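Local coordinates for fiber (Bovine adenovirus 4, PDB 4UE0), which forms the trimeric head of the adenovirus fibre, the capsid spike that probably attaches the virus to its host-cell receptor, at residues A[58-61]-A[62-65]. Numbering follows the deposited sequence.
Sequences SGLE and SIFV
Gly-59 O, in the short helix 58-61, takes two hydrogen bonds from Ser-62. The hydroxyl OG of Ser-62 reaches back to Gly-59 O at 2.6 Å, lying in the carbonyl plane, while Ser-62 N donates to the same oxygen over 3.0 Å from above that plane. A chi1 of 74° sets OG between the backbone N and carbonyl carbon of Ser-62, turning it to the preceding turn of chain. Ser-62 N also makes a weak bond to Ser-58 O, the only i to i+4 hydrogen bond across these two segments.

Two more backbone bonds, like that from Ser-62 N to Gly-59 O, span three residues: Ile-63 N to Leu-60 O (3.2 Å, nearly straight at 170°) and Phe-64 N to Glu-61 O (3.1 Å). The second closes a type I beta turn from Glu-61 to Phe-64, and Phe-64 in turn centres an inverse gamma turn, with a weak bond from Val-65 N to Ile-63 O.

In the apolar contact, CD1 of Leu-60 meets CD1 of Ile-63 at 4.2 Å, the two side chains slanting across one another, and both also lie against Trp-25 and Leu-38.

A separate, electrostatic contact is made by the ring of Phe-64, which presents its edge to two carbonyls: CD1 is 3.3 Å from Leu-60 O, and Glu-61 O also lies near the ring plane. Phe-70 packs edge-to-face with this ring.

Leu-60 and Ile-63 thus seat the connection between strands 51-55 and 70-77 on strands 19-29 and 34-40 of the facing sheet. The i to i+3 bonds give a tight turn through residues 59-64; its carbonyls find backbone and hydroxyl donors, and the positively polarised ring edge of Phe-64 probably adds a weak electrostatic attraction to Leu-60 O and Glu-61 O.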
loop_
_atom_site.group_PDB
_atom_site.type_symbol
_atom_site.label_atom_id
_atom_site.label_comp_id
_atom_site.label_asym_id
_atom_site.label_seq_id
_atom_site.Cartn_x
_atom_site.Cartn_y
_atom_site.Cartn_z
ATOM N N SER A 58 -8.297 21.234 11.137
ATOM C CA SER A 58 -9.670 20.714 11.178
ATOM C C SER A 58 -9.902 19.493 10.268
ATOM O O SER A 58 -10.575 18.509 10.666
ATOM C CB SER A 58 -10.636 21.833 10.773
ATOM O OG SER A 58 -10.406 22.265 9.428
ATOM N N GLY A 59 -9.365 19.583 9.046
ATOM C CA GLY A 59 -9.555 18.536 8.056
ATOM C C GLY A 59 -9.011 17.220 8.589
ATOM O O GLY A 59 -9.698 16.206 8.660
ATOM N N LEU A 60 -7.764 17.243 9.010
ATOM C CA LEU A 60 -7.120 16.019 9.431
ATOM C C LEU A 60 -7.734 15.467 10.709
ATOM O O LEU A 60 -7.886 14.245 10.902
ATOM C CB LEU A 60 -5.654 16.305 9.629
ATOM C CG LEU A 60 -4.730 15.135 9.748
ATOM C CD1 LEU A 60 -4.902 14.072 8.659
ATOM C CD2 LEU A 60 -3.337 15.710 9.704
ATOM N N GLU A 61 -8.089 16.361 11.617
ATOM C CA GLU A 61 -8.674 15.893 12.850
ATOM C C GLU A 61 -9.952 15.091 12.560
ATOM O O GLU A 61 -10.310 14.228 13.364
ATOM C CB GLU A 61 -9.012 17.038 13.785
ATOM C CG GLU A 61 -7.882 17.580 14.637
ATOM C CD GLU A 61 -8.396 18.548 15.688
ATOM O OE1 GLU A 61 -8.916 19.608 15.292
ATOM O OE2 GLU A 61 -8.300 18.254 16.895
ATOM N N SER A 62 -10.639 15.387 11.439
ATOM C CA SER A 62 -11.949 14.792 11.148
ATOM C C SER A 62 -11.905 13.285 10.908
ATOM O O SER A 62 -12.958 12.642 10.958
ATOM C CB SER A 62 -12.643 15.531 9.979
ATOM O OG SER A 62 -12.090 15.266 8.682
ATOM N N ILE A 63 -10.725 12.715 10.646
ATOM C CA ILE A 63 -10.662 11.292 10.361
ATOM C C ILE A 63 -10.432 10.468 11.636
ATOM O O ILE A 63 -10.466 9.223 11.594
ATOM C CB ILE A 63 -9.598 10.930 9.280
ATOM C CG1 ILE A 63 -8.164 11.127 9.801
ATOM C CG2 ILE A 63 -9.842 11.681 7.976
ATOM C CD1 ILE A 63 -7.111 10.518 8.926
ATOM N N PHE A 64 -10.170 11.140 12.759
ATOM C CA PHE A 64 -9.892 10.441 14.019
ATOM C C PHE A 64 -11.169 10.304 14.830
ATOM O O PHE A 64 -11.352 10.934 15.858
ATOM C CB PHE A 64 -8.772 11.132 14.827
ATOM C CG PHE A 64 -7.412 11.049 14.166
ATOM C CD1 PHE A 64 -7.065 11.956 13.176
ATOM C CD2 PHE A 64 -6.484 10.046 14.497
ATOM C CE1 PHE A 64 -5.846 11.910 12.562
ATOM C CE2 PHE A 64 -5.254 9.996 13.861
ATOM C CZ PHE A 64 -4.944 10.924 12.886
ATOM N N VAL A 65 -12.056 9.459 14.326
ATOM C CA VAL A 65 -13.375 9.250 14.904
ATOM C C VAL A 65 -13.362 8.036 15.809
ATOM O O VAL A 65 -14.091 7.993 16.794
ATOM C CB VAL A 65 -14.417 9.044 13.780
ATOM C CG1 VAL A 65 -15.727 8.472 14.307
ATOM C CG2 VAL A 65 -14.659 10.363 13.057
#